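Local coordinates for acetyl xylan esterase (Metagenome, PDB 6XYC), which probably removes acetyl and feruloyl groups from natural xylans, as a bifunctional esterase of the alpha/beta hydrolase superfamily, at residues 11-16 with 28-33; 213-218 with 243-248; 167-172 with 265-270; 101-106 with 156-161; 222-227 with 250-255. All blocks are in the same frame, centred on the assembly; numbering follows the deposited sequence.

Contact 1 of 5, residues 11-16 with 28-33; sequences SWTNVN and DIYLPK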
# COMPACT_ATOMS: atom_id res chain seq x y z
N SER A 11 11.98 3.54 18.28
CA SER A 11 11.12 4.28 17.37
C SER A 11 11.85 5.51 16.87
O SER A 11 12.56 6.18 17.63
CB SER A 11 9.80 4.69 18.04
OG SER A 11 10.02 5.62 19.08
N TRP A 12 11.71 5.77 15.58
CA TRP A 12 12.03 7.06 14.98
C TRP A 12 10.73 7.59 14.39
O TRP A 12 10.12 6.92 13.55
CB TRP A 12 13.08 6.95 13.88
CG TRP A 12 14.45 6.48 14.29
CD1 TRP A 12 15.53 7.26 14.59
CD2 TRP A 12 14.91 5.13 14.36
NE1 TRP A 12 16.62 6.48 14.87
CE2 TRP A 12 16.26 5.16 14.74
CE3 TRP A 12 14.29 3.88 14.16
CZ2 TRP A 12 17.02 4.00 14.92
CZ3 TRP A 12 15.04 2.73 14.34
CH2 TRP A 12 16.39 2.80 14.72
N THR A 13 10.27 8.76 14.84
CA THR A 13 9.06 9.33 14.28
C THR A 13 9.36 10.60 13.50
O THR A 13 10.30 11.34 13.81
CB THR A 13 8.01 9.62 15.37
OG1 THR A 13 8.58 10.41 16.41
CG2 THR A 13 7.48 8.31 15.94
N ASN A 14 8.56 10.83 12.46
CA ASN A 14 8.67 12.02 11.62
C ASN A 14 10.06 12.14 10.99
O ASN A 14 10.73 13.18 11.08
CB ASN A 14 8.30 13.27 12.42
CG ASN A 14 6.80 13.35 12.68
OD1 ASN A 14 6.00 13.33 11.75
ND2 ASN A 14 6.42 13.41 13.95
N VAL A 15 10.48 11.06 10.35
CA VAL A 15 11.68 11.04 9.52
C VAL A 15 11.26 11.36 8.10
O VAL A 15 10.40 10.67 7.52
CB VAL A 15 12.36 9.66 9.60
CG1 VAL A 15 13.54 9.61 8.66
CG2 VAL A 15 12.77 9.36 11.04
N ASN A 16 11.82 12.42 7.53
CA ASN A 16 11.50 12.80 6.16
C ASN A 16 12.25 11.88 5.21
O ASN A 16 13.46 11.68 5.34
CB ASN A 16 11.87 14.26 5.90
CG ASN A 16 11.38 14.74 4.55
OD1 ASN A 16 12.06 14.56 3.54
ND2 ASN A 16 10.19 15.34 4.52
N ASP A 28 7.34 6.98 10.02
CA ASP A 28 7.71 6.52 11.35
C ASP A 28 8.27 5.11 11.24
O ASP A 28 7.77 4.30 10.46
CB ASP A 28 6.51 6.54 12.30
CG ASP A 28 5.84 7.90 12.36
OD1 ASP A 28 6.53 8.92 12.19
OD2 ASP A 28 4.61 7.92 12.58
N ILE A 29 9.31 4.82 12.03
CA ILE A 29 9.95 3.51 12.02
C ILE A 29 9.91 2.93 13.42
O ILE A 29 10.32 3.61 14.38
CB ILE A 29 11.40 3.59 11.50
CG1 ILE A 29 11.44 4.16 10.08
CG2 ILE A 29 12.05 2.22 11.55
CD1 ILE A 29 12.84 4.45 9.59
N TYR A 30 9.45 1.70 13.56
CA TYR A 30 9.39 0.99 14.83
C TYR A 30 10.09 -0.36 14.69
O TYR A 30 9.87 -1.07 13.71
CB TYR A 30 7.95 0.76 15.29
CG TYR A 30 7.12 2.02 15.43
CD1 TYR A 30 7.08 2.72 16.62
CD2 TYR A 30 6.37 2.49 14.36
CE1 TYR A 30 6.32 3.86 16.75
CE2 TYR A 30 5.61 3.64 14.48
CZ TYR A 30 5.59 4.32 15.68
OH TYR A 30 4.83 5.46 15.82
N LEU A 31 10.94 -0.71 15.68
CA LEU A 31 11.57 -2.02 15.72
C LEU A 31 10.96 -2.87 16.84
O LEU A 31 10.62 -2.33 17.89
CB LEU A 31 13.08 -1.92 15.93
CG LEU A 31 13.83 -0.95 15.01
CD1 LEU A 31 15.31 -0.90 15.38
CD2 LEU A 31 13.64 -1.32 13.55
N PRO A 32 10.83 -4.18 16.65
CA PRO A 32 10.10 -4.99 17.64
C PRO A 32 10.74 -4.95 19.03
O PRO A 32 11.94 -4.74 19.18
CB PRO A 32 10.15 -6.41 17.06
CG PRO A 32 10.38 -6.22 15.58
CD PRO A 32 11.21 -4.97 15.46
N LYS A 33 9.90 -5.15 20.04
CA LYS A 33 10.38 -5.25 21.41
C LYS A 33 11.43 -6.35 21.54
O LYS A 33 12.51 -6.14 22.11
CB LYS A 33 9.21 -5.51 22.36
CG LYS A 33 9.61 -5.71 23.81
CD LYS A 33 9.85 -4.39 24.56
CE LYS A 33 8.81 -3.32 24.27
NZ LYS A 33 9.33 -1.94 24.47

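Contact 2 of 5, residues 213-218 with 243-248; sequences NFVDKD and NVYDNA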
# COMPACT_ATOMS: atom_id res chain seq x y z
N ASN A 213 -4.84 -3.59 -13.74
CA ASN A 213 -4.53 -3.64 -15.16
C ASN A 213 -3.10 -4.09 -15.47
O ASN A 213 -2.81 -4.38 -16.64
CB ASN A 213 -4.73 -2.26 -15.80
CG ASN A 213 -6.18 -1.87 -15.89
OD1 ASN A 213 -6.57 -0.80 -15.43
ND2 ASN A 213 -7.00 -2.73 -16.48
N PHE A 214 -2.22 -4.18 -14.48
CA PHE A 214 -0.80 -4.38 -14.73
C PHE A 214 -0.25 -5.62 -14.05
O PHE A 214 0.97 -5.79 -13.97
CB PHE A 214 -0.07 -3.11 -14.30
CG PHE A 214 -0.71 -1.86 -14.84
CD1 PHE A 214 -0.55 -1.51 -16.17
CD2 PHE A 214 -1.49 -1.04 -14.02
CE1 PHE A 214 -1.14 -0.37 -16.67
CE2 PHE A 214 -2.08 0.10 -14.52
CZ PHE A 214 -1.90 0.44 -15.85
N VAL A 215 -1.12 -6.53 -13.61
CA VAL A 215 -0.69 -7.76 -12.97
C VAL A 215 0.03 -8.64 -13.98
O VAL A 215 -0.44 -8.83 -15.11
CB VAL A 215 -1.90 -8.48 -12.36
CG1 VAL A 215 -1.46 -9.73 -11.62
CG2 VAL A 215 -2.66 -7.54 -11.44
N ASP A 216 1.17 -9.19 -13.57
CA ASP A 216 1.98 -10.04 -14.42
C ASP A 216 2.40 -11.27 -13.63
O ASP A 216 2.49 -11.23 -12.40
CB ASP A 216 3.22 -9.30 -14.94
CG ASP A 216 4.08 -10.17 -15.84
OD1 ASP A 216 4.73 -11.10 -15.33
OD2 ASP A 216 4.12 -9.91 -17.06
N LYS A 217 2.67 -12.36 -14.35
CA LYS A 217 3.07 -13.61 -13.70
C LYS A 217 4.23 -13.42 -12.74
O LYS A 217 4.35 -14.16 -11.75
CB LYS A 217 3.42 -14.64 -14.80
CG LYS A 217 4.55 -15.59 -14.47
CD LYS A 217 5.02 -16.33 -15.72
CE LYS A 217 5.96 -15.47 -16.57
NZ LYS A 217 7.37 -15.56 -16.09
N ASP A 218 5.08 -12.43 -12.98
CA ASP A 218 6.29 -12.24 -12.20
C ASP A 218 6.10 -11.34 -10.99
O ASP A 218 7.09 -11.04 -10.30
CB ASP A 218 7.41 -11.66 -13.07
CG ASP A 218 7.93 -12.64 -14.11
OD1 ASP A 218 7.79 -13.86 -13.90
OD2 ASP A 218 8.47 -12.19 -15.14
N ASN A 243 -9.17 -12.80 -9.44
CA ASN A 243 -9.37 -13.40 -10.75
C ASN A 243 -8.26 -13.02 -11.71
O ASN A 243 -7.79 -13.85 -12.50
CB ASN A 243 -10.74 -12.98 -11.31
CG ASN A 243 -10.98 -13.51 -12.71
OD1 ASN A 243 -10.55 -12.92 -13.70
ND2 ASN A 243 -11.70 -14.61 -12.80
N VAL A 244 -7.82 -11.76 -11.67
CA VAL A 244 -6.76 -11.31 -12.56
C VAL A 244 -5.43 -11.96 -12.21
O VAL A 244 -4.68 -12.39 -13.10
CB VAL A 244 -6.67 -9.77 -12.53
CG1 VAL A 244 -5.39 -9.30 -13.18
CG2 VAL A 244 -7.90 -9.15 -13.19
N TYR A 245 -5.11 -12.07 -10.91
CA TYR A 245 -3.89 -12.78 -10.53
C TYR A 245 -3.95 -14.23 -10.98
O TYR A 245 -2.98 -14.76 -11.53
CB TYR A 245 -3.68 -12.69 -9.02
CG TYR A 245 -2.84 -11.50 -8.59
CD1 TYR A 245 -3.39 -10.23 -8.54
CD2 TYR A 245 -1.50 -11.66 -8.24
CE1 TYR A 245 -2.64 -9.15 -8.14
CE2 TYR A 245 -0.73 -10.57 -7.85
CZ TYR A 245 -1.32 -9.31 -7.81
OH TYR A 245 -0.59 -8.22 -7.42
N ASP A 246 -5.09 -14.89 -10.75
CA ASP A 246 -5.26 -16.28 -11.18
C ASP A 246 -5.02 -16.41 -12.68
O ASP A 246 -4.26 -17.28 -13.12
CB ASP A 246 -6.67 -16.76 -10.82
CG ASP A 246 -6.83 -17.04 -9.34
OD1 ASP A 246 -7.96 -17.36 -8.92
OD2 ASP A 246 -5.84 -16.95 -8.59
N ASN A 247 -5.64 -15.55 -13.47
CA ASN A 247 -5.57 -15.68 -14.93
C ASN A 247 -4.23 -15.23 -15.49
O ASN A 247 -3.87 -15.63 -16.60
CB ASN A 247 -6.70 -14.88 -15.59
CG ASN A 247 -8.00 -15.65 -15.64
OD1 ASN A 247 -8.06 -16.76 -16.17
ND2 ASN A 247 -9.06 -15.06 -15.11
N ALA A 248 -3.48 -14.41 -14.75
CA ALA A 248 -2.16 -13.98 -15.20
C ALA A 248 -1.07 -14.96 -14.83
O ALA A 248 0.09 -14.75 -15.21
CB ALA A 248 -1.83 -12.60 -14.63
O HOH W 1 1.48 -12.83 -16.77

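Contact 3 of 5, residues 167-172 with 265-270; sequences DWFGPV and GCFDTQ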
# COMPACT_ATOMS: atom_id res chain seq x y z
N ASP A 167 -3.13 -6.66 0.82
CA ASP A 167 -4.08 -5.65 0.36
C ASP A 167 -5.35 -5.80 1.19
O ASP A 167 -6.10 -6.77 1.03
CB ASP A 167 -4.35 -5.83 -1.13
CG ASP A 167 -5.63 -5.17 -1.59
OD1 ASP A 167 -6.11 -4.23 -0.94
OD2 ASP A 167 -6.16 -5.61 -2.64
N TRP A 168 -5.58 -4.85 2.10
CA TRP A 168 -6.79 -4.82 2.91
C TRP A 168 -7.84 -3.97 2.18
O TRP A 168 -7.73 -2.74 2.15
CB TRP A 168 -6.55 -4.25 4.30
CG TRP A 168 -5.62 -5.00 5.21
CD1 TRP A 168 -4.27 -4.88 5.28
CD2 TRP A 168 -5.99 -5.95 6.23
NE1 TRP A 168 -3.76 -5.70 6.26
CE2 TRP A 168 -4.79 -6.37 6.86
CE3 TRP A 168 -7.20 -6.49 6.67
CZ2 TRP A 168 -4.78 -7.31 7.89
CZ3 TRP A 168 -7.18 -7.43 7.69
CH2 TRP A 168 -5.98 -7.82 8.30
N PHE A 169 -8.86 -4.63 1.63
CA PHE A 169 -10.02 -4.00 0.98
C PHE A 169 -9.67 -2.72 0.21
O PHE A 169 -10.28 -1.67 0.39
CB PHE A 169 -11.16 -3.74 1.98
CG PHE A 169 -10.73 -3.14 3.33
CD1 PHE A 169 -10.53 -3.96 4.44
CD2 PHE A 169 -10.59 -1.77 3.49
CE1 PHE A 169 -10.15 -3.42 5.66
CE2 PHE A 169 -10.21 -1.23 4.72
CZ PHE A 169 -10.00 -2.06 5.80
N GLY A 170 -8.71 -2.83 -0.72
CA GLY A 170 -8.30 -1.70 -1.52
C GLY A 170 -9.13 -1.54 -2.79
O GLY A 170 -9.53 -2.52 -3.42
N PRO A 171 -9.42 -0.30 -3.17
CA PRO A 171 -10.03 -0.01 -4.46
C PRO A 171 -8.97 -0.13 -5.56
O PRO A 171 -8.04 0.69 -5.62
CB PRO A 171 -10.55 1.42 -4.31
CG PRO A 171 -9.59 2.05 -3.37
CD PRO A 171 -9.15 0.96 -2.41
N VAL A 172 -9.12 -1.13 -6.42
CA VAL A 172 -8.03 -1.47 -7.34
C VAL A 172 -8.49 -1.55 -8.79
O VAL A 172 -7.68 -1.75 -9.70
CB VAL A 172 -7.40 -2.81 -6.93
CG1 VAL A 172 -6.77 -2.73 -5.55
CG2 VAL A 172 -8.45 -3.95 -6.97
N GLY A 265 -14.59 -6.10 11.91
CA GLY A 265 -14.56 -7.53 11.67
C GLY A 265 -13.28 -8.01 11.01
O GLY A 265 -12.90 -9.17 11.18
N CYS A 266 -12.60 -7.14 10.26
CA CYS A 266 -11.38 -7.51 9.55
C CYS A 266 -10.13 -7.33 10.40
O CYS A 266 -9.20 -8.13 10.30
CB CYS A 266 -11.25 -6.67 8.28
SG CYS A 266 -12.68 -6.72 7.18
N PHE A 267 -10.09 -6.27 11.22
CA PHE A 267 -8.93 -5.99 12.06
C PHE A 267 -9.08 -6.73 13.40
O PHE A 267 -9.37 -6.15 14.44
CB PHE A 267 -8.78 -4.49 12.28
CG PHE A 267 -8.40 -3.72 11.04
CD1 PHE A 267 -7.95 -4.35 9.90
CD2 PHE A 267 -8.50 -2.33 11.03
CE1 PHE A 267 -7.61 -3.63 8.77
CE2 PHE A 267 -8.16 -1.61 9.91
CZ PHE A 267 -7.71 -2.25 8.78
N ASP A 268 -8.87 -8.04 13.34
CA ASP A 268 -8.96 -8.88 14.53
C ASP A 268 -7.85 -9.92 14.48
O ASP A 268 -7.13 -10.05 13.49
CB ASP A 268 -10.35 -9.52 14.67
CG ASP A 268 -10.61 -10.64 13.67
OD1 ASP A 268 -11.76 -11.14 13.62
OD2 ASP A 268 -9.70 -11.04 12.91
N THR A 269 -7.74 -10.68 15.57
CA THR A 269 -6.61 -11.59 15.73
C THR A 269 -6.49 -12.55 14.54
O THR A 269 -5.39 -12.78 14.03
CB THR A 269 -6.75 -12.38 17.03
OG1 THR A 269 -6.80 -11.47 18.14
CG2 THR A 269 -5.58 -13.35 17.20
N GLN A 270 -7.62 -13.09 14.09
CA GLN A 270 -7.59 -14.11 13.05
C GLN A 270 -6.95 -13.58 11.77
O GLN A 270 -6.04 -14.21 11.21
CB GLN A 270 -9.01 -14.60 12.78
CG GLN A 270 -9.19 -15.30 11.45
CD GLN A 270 -10.55 -15.97 11.35
OE1 GLN A 270 -11.48 -15.63 12.08
NE2 GLN A 270 -10.67 -16.93 10.43

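Contact 4 of 5, residues 101-106 with 156-161; sequences VRSNAA and LSTGSH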
# COMPACT_ATOMS: atom_id res chain seq x y z
N VAL A 101 13.96 3.58 2.75
CA VAL A 101 14.10 2.50 3.72
C VAL A 101 15.17 1.52 3.27
O VAL A 101 16.04 1.13 4.05
CB VAL A 101 12.74 1.80 3.93
CG1 VAL A 101 12.91 0.56 4.78
CG2 VAL A 101 11.74 2.75 4.57
N ARG A 102 15.13 1.11 2.00
CA ARG A 102 16.12 0.16 1.50
C ARG A 102 17.52 0.74 1.60
O ARG A 102 18.46 0.07 2.06
CB ARG A 102 15.80 -0.22 0.05
CG ARG A 102 16.83 -1.15 -0.58
CD ARG A 102 16.31 -1.80 -1.86
NE ARG A 102 15.43 -2.93 -1.59
CZ ARG A 102 14.14 -2.96 -1.91
NH1 ARG A 102 13.58 -1.93 -2.51
NH2 ARG A 102 13.41 -4.04 -1.62
N SER A 103 17.69 2.00 1.17
CA SER A 103 19.02 2.60 1.18
C SER A 103 19.54 2.76 2.61
O SER A 103 20.73 2.53 2.87
CB SER A 103 18.99 3.96 0.48
OG SER A 103 20.25 4.60 0.52
N ASN A 104 18.68 3.14 3.54
CA ASN A 104 19.08 3.46 4.91
C ASN A 104 18.84 2.32 5.88
O ASN A 104 18.88 2.53 7.10
CB ASN A 104 18.34 4.72 5.38
CG ASN A 104 18.77 5.96 4.62
OD1 ASN A 104 19.87 6.48 4.84
ND2 ASN A 104 17.92 6.44 3.72
N ALA A 105 18.64 1.10 5.38
CA ALA A 105 18.26 -0.02 6.23
C ALA A 105 19.25 -0.22 7.38
O ALA A 105 18.85 -0.38 8.54
CB ALA A 105 18.15 -1.30 5.40
N ALA A 106 20.55 -0.21 7.06
CA ALA A 106 21.55 -0.46 8.09
C ALA A 106 21.43 0.52 9.25
O ALA A 106 21.51 0.13 10.42
CB ALA A 106 22.95 -0.40 7.48
N LEU A 156 17.67 7.91 -5.56
CA LEU A 156 17.12 7.44 -6.82
C LEU A 156 17.84 6.20 -7.33
O LEU A 156 17.24 5.40 -8.07
CB LEU A 156 17.18 8.56 -7.86
CG LEU A 156 16.47 9.87 -7.48
CD1 LEU A 156 16.52 10.87 -8.62
CD2 LEU A 156 15.04 9.59 -7.07
N SER A 157 19.11 6.03 -6.98
CA SER A 157 19.86 4.87 -7.44
C SER A 157 19.43 3.59 -6.73
O SER A 157 19.78 2.49 -7.20
CB SER A 157 21.36 5.09 -7.23
OG SER A 157 21.73 4.88 -5.89
N THR A 158 18.69 3.69 -5.63
CA THR A 158 18.26 2.53 -4.88
C THR A 158 16.99 1.93 -5.50
O THR A 158 16.12 2.65 -5.99
CB THR A 158 17.99 2.90 -3.43
OG1 THR A 158 19.16 3.50 -2.85
CG2 THR A 158 17.60 1.68 -2.61
N GLY A 159 16.89 0.61 -5.45
CA GLY A 159 15.70 -0.05 -5.96
C GLY A 159 14.48 0.22 -5.11
O GLY A 159 14.56 0.39 -3.89
N SER A 160 13.32 0.24 -5.77
CA SER A 160 12.06 0.55 -5.12
C SER A 160 11.10 -0.64 -5.09
O SER A 160 9.90 -0.46 -4.86
CB SER A 160 11.39 1.73 -5.81
OG SER A 160 11.03 1.41 -7.15
N HIS A 161 11.61 -1.85 -5.30
CA HIS A 161 10.77 -3.03 -5.39
C HIS A 161 10.32 -3.49 -4.01
O HIS A 161 10.98 -3.24 -2.99
CB HIS A 161 11.51 -4.16 -6.11
CG HIS A 161 12.26 -5.07 -5.19
ND1 HIS A 161 13.58 -4.86 -4.83
CD2 HIS A 161 11.89 -6.22 -4.57
CE1 HIS A 161 13.98 -5.82 -4.03
NE2 HIS A 161 12.97 -6.66 -3.85

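Contact 5 of 5, residues 222-227 with 250-255; sequences ILIIHG and AKATFI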
# COMPACT_ATOMS: atom_id res chain seq x y z
N ILE A 222 0.67 -11.90 -3.39
CA ILE A 222 -0.22 -10.97 -2.72
C ILE A 222 -1.23 -11.73 -1.86
O ILE A 222 -1.69 -12.81 -2.24
CB ILE A 222 -0.96 -10.06 -3.73
CG1 ILE A 222 -1.74 -8.98 -3.00
CG2 ILE A 222 -1.90 -10.88 -4.62
CD1 ILE A 222 -2.29 -7.88 -3.91
N LEU A 223 -1.54 -11.16 -0.70
CA LEU A 223 -2.66 -11.59 0.12
C LEU A 223 -3.71 -10.49 0.10
O LEU A 223 -3.40 -9.32 0.37
CB LEU A 223 -2.22 -11.88 1.56
CG LEU A 223 -3.32 -12.23 2.56
CD1 LEU A 223 -3.94 -13.57 2.29
CD2 LEU A 223 -2.75 -12.17 3.98
N ILE A 224 -4.94 -10.86 -0.23
CA ILE A 224 -6.05 -9.92 -0.35
C ILE A 224 -7.08 -10.27 0.71
O ILE A 224 -7.49 -11.43 0.82
CB ILE A 224 -6.69 -9.96 -1.75
CG1 ILE A 224 -5.63 -9.79 -2.84
CG2 ILE A 224 -7.77 -8.90 -1.88
CD1 ILE A 224 -6.07 -10.31 -4.19
N ILE A 225 -7.50 -9.27 1.49
CA ILE A 225 -8.47 -9.46 2.56
C ILE A 225 -9.58 -8.43 2.39
O ILE A 225 -9.30 -7.23 2.29
CB ILE A 225 -7.81 -9.32 3.95
CG1 ILE A 225 -6.57 -10.21 4.05
CG2 ILE A 225 -8.80 -9.67 5.04
CD1 ILE A 225 -5.76 -10.01 5.29
N HIS A 226 -10.83 -8.89 2.35
CA HIS A 226 -11.95 -8.00 2.08
C HIS A 226 -13.20 -8.53 2.76
O HIS A 226 -13.52 -9.72 2.66
CB HIS A 226 -12.18 -7.86 0.57
CG HIS A 226 -12.80 -6.56 0.18
ND1 HIS A 226 -12.26 -5.75 -0.80
CD2 HIS A 226 -13.92 -5.93 0.61
CE1 HIS A 226 -13.01 -4.67 -0.94
NE2 HIS A 226 -14.03 -4.75 -0.10
N GLY A 227 -13.90 -7.63 3.46
CA GLY A 227 -15.15 -8.01 4.11
C GLY A 227 -16.29 -8.07 3.11
O GLY A 227 -16.44 -7.19 2.26
N ALA A 250 -0.07 -15.42 -11.78
CA ALA A 250 0.56 -14.93 -10.57
C ALA A 250 -0.08 -15.60 -9.36
O ALA A 250 -1.05 -16.36 -9.48
CB ALA A 250 0.45 -13.41 -10.49
N LYS A 251 0.45 -15.32 -8.17
CA LYS A 251 0.01 -15.98 -6.95
C LYS A 251 -0.71 -14.99 -6.05
O LYS A 251 -0.10 -14.01 -5.58
CB LYS A 251 1.19 -16.62 -6.21
CG LYS A 251 0.77 -17.53 -5.05
CD LYS A 251 -0.09 -18.69 -5.52
CE LYS A 251 -0.70 -19.45 -4.34
NZ LYS A 251 -2.11 -19.09 -4.08
N ALA A 252 -1.99 -15.23 -5.82
CA ALA A 252 -2.81 -14.43 -4.92
C ALA A 252 -3.60 -15.35 -4.00
O ALA A 252 -4.08 -16.40 -4.41
CB ALA A 252 -3.78 -13.54 -5.71
N THR A 253 -3.67 -14.95 -2.73
CA THR A 253 -4.54 -15.58 -1.74
C THR A 253 -5.62 -14.57 -1.37
O THR A 253 -5.30 -13.43 -1.02
CB THR A 253 -3.75 -16.01 -0.50
OG1 THR A 253 -2.70 -16.90 -0.89
CG2 THR A 253 -4.66 -16.70 0.50
N PHE A 254 -6.88 -14.99 -1.46
CA PHE A 254 -8.01 -14.10 -1.21
C PHE A 254 -8.78 -14.62 -0.01
O PHE A 254 -9.29 -15.75 -0.03
CB PHE A 254 -8.92 -14.00 -2.44
CG PHE A 254 -10.14 -13.14 -2.22
CD1 PHE A 254 -10.07 -11.99 -1.43
CD2 PHE A 254 -11.35 -13.48 -2.79
CE1 PHE A 254 -11.20 -11.21 -1.23
CE2 PHE A 254 -12.47 -12.70 -2.59
CZ PHE A 254 -12.40 -11.56 -1.81
N ILE A 255 -8.86 -13.80 1.04
CA ILE A 255 -9.60 -14.14 2.25
C ILE A 255 -10.78 -13.19 2.36
O ILE A 255 -10.61 -11.97 2.51
CB ILE A 255 -8.71 -14.04 3.50
CG1 ILE A 255 -7.67 -15.17 3.49
CG2 ILE A 255 -9.55 -14.12 4.76
CD1 ILE A 255 -6.58 -15.02 4.55
O HOH W 2 -0.69 -15.70 -2.26

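Contact 1 of 5, residues 11-16 with 28-33
W12 and D28 both carry CG anti to their own carbonyl carbon (chi1 -64° and -55°), which starts the indole toward I29 and L31 and the carboxylate toward the turn at N14. At the indole the six-membered ring does the touching: CE3 of W12 lies 3.8 Å from CG2 of I29, while CD1 of L31 comes to the ring edge, near its plane, at 3.8 Å from W12 CZ3. On the sheet face shared by S11 and Y30, CB of S11 approaches CD1 of Y30 at 3.6 Å.

The backbones run antiparallel. W12 and I29 form a hydrogen-bonded pair, with W12 N to I29 O at 2.8 Å and I29 N to W12 O at 2.7 Å; S11 and Y30 form the non-hydrogen-bonded pair beside it. Beyond T13 the hairpin of strands 8-16 and 26-32 is broken by a G1 beta bulge, in which N14 and V15 both face L27. There D28 OD1 accepts a hydrogen bond from N14 N at 2.8 Å, nearly straight (169° at the hydrogen).

D28 OD1 also meets K56 in a salt bridge, and K56 NZ is hydrogen-bonded to N14 OD1 as well. A buried carboxylate that takes both a backbone N-H and an ammonium group is probably ionised, and through it the bulge is tied to helix 56-69.

Contact 2 of 5, residues 213-218 with 243-248
V215 packs against helix 236-248 with every carbon of its side chain beyond CA. Its CB lies 3.7 Å from CG1 of V244. From there the branch splits: CG1, anti to the backbone N (chi1 -177°), is carried over the ring of Y245, and CG2 touches both residues, 3.7 Å from Y245 CE1 and from V244 CG1. The CG1 methyl sits 3.5 Å from the ring centroid and only 6° off the normal, a CH-pi contact centred on the face, and the same methyl comes 4.2 Å from A248 CB.

The loop that carries V215 leads into strand 222-227, and V215 rests on the last turns of the helix in the beta-alpha-beta crossover that follows. Just after V215 the loop folds into an Asx turn, D216 OD1 accepting from D218 N at 2.7 Å through its anti lone pair. A water bridges the two segments, accepting from K217 N at 2.7 Å and donating to A248 O at 2.8 Å.

Contact 3 of 5, residues 167-172 with 265-270
W168 and C266 make the nearest backbone approach, 8.5 Å between CA atoms, so side chains span most of the gap between the end of strand 164-168 and the loop leading into helix 269-284. F267, at the centre of an inverse gamma turn, directs its ring edge at the face of the W168 indole. The pair is T-shaped, with the six-membered ring of W168 and the F267 ring 5.2 Å apart at their centroids and their planes at 79°. Within this pair F267 CE1 comes nearest, 3.6 Å from W168 CE3, standing over the indole face toward its rim.

The same phenyl ring reaches F169 through CZ, 3.8 Å from F169 CZ, with the planes inclined at 35°. The chi1 of F169 (44°) sets its CG off toward F267 and C266. C266 adds its carbonyl O, 3.4 Å from W168 CZ3, and its SG, which lies obliquely beside the F169 ring.

This aromatic cluster is extended by F120 of strand 114-120, which meets F267 edge-to-face. Y271, F272 and M275 of helix 269-284 pack on W168, whereas F169 touches H262 and D230, residues of a probable catalytic triad, and H226 of strand 222-227.

Contact 4 of 5, residues 101-106 with 156-161
The C-terminal end of helix 89-103 is fastened here to the loop that precedes strand 164-168, chiefly through R102. Its CG, anti to the backbone N (chi1 177°), lies 3.6 Å from CG2 of T158, and CD passes G159 O before the chain bends at chi3. The guanidinium then grips H161 O end-on with two nitrogens, NH1 at 3.0 Å and NH2 at 2.9 Å. NH1 also reaches G159 O at 2.9 Å, approaching from above that carbonyl's plane. Both oxygens lie near the guanidinium plane, while one face of the group is stacked on the H161 imidazole, with centres 4.0 Å apart and planes at 11°. NH2 stands over the imidazole face, toward its rim. Beside this, S103 CB rests 3.4 Å from OG1 of T158.

H161 NE2 is hydrogen-bonded to D163, which would help to offset the positive charge of the guanidinium stacked on the ring. The in-plane bonds and the stack together restrict rotation of the guanidinium, and the carbonyl dipoles of G159 and H161 would be expected to stabilise the arginine's charge.

Contact 5 of 5, residues 222-227 with 250-255
I224 stands at the middle of the pairing, with its N 2.7 Å from T253 O and its O 2.7 Å from I255 N. Both bonds are nearly straight, and they belong to a parallel ladder that runs from I222 N-K251 O through H226 N-I255 O and continues to V257.

On the face carrying I222, I224, A252 and F254, CG2 of I222 presses on CB of A252 at 3.4 Å, tighter than usual for two carbons. F254 has CG anti to the backbone N (chi1 177°). I224 O and H226 CB lie at the edge of the F254 ring, H226 CB in its plane and 3.9 Å from F254 CE1, and F254 CD1 is also 3.9 Å from I224 CG2. On the other face L223 CD1 touches CG2 of T253 at 3.7 Å and CD1 of I255 at 3.8 Å. A water links I222 O, to which it donates, with T253 OG1.

Further out, Y245 of helix 236-248 packs on I222 and A252, while from helix 269-284 F278 lies against L223 and Y271 against I255. The imidazole of H226 is fixed at both nitrogens, ND1 by S238 and NE2 by the carbonyl of V233. Strand 222-227, helix 236-248 and strand 252-257 form a beta-alpha-beta crossover, the repeating element of the alpha/beta hydrolase sheet.

In the fold
Contacts 3 and 5 lie side by side in the main sheet, their centres 10 Å apart, joined by F169 N to I225 O at 2.7 Å. Contact 2 backs onto contact 5, 12 Å between centres: Y245 CE2 reaches I222 CG2 at 3.5 Å, and the helix of contact 2 connects the two strands of contact 5. Contact 1 lies at the far end of the same sheet, its centre 34 Å from that of contact 2, and contact 4 comes within about 5 Å of it at the nearest atoms. The inhibitor pocket adjoins contact 3: P171 touches the bound 4-(2-aminoethyl)benzenesulfonyl fluoride, and the side chain of F169 is about 6 Å from it.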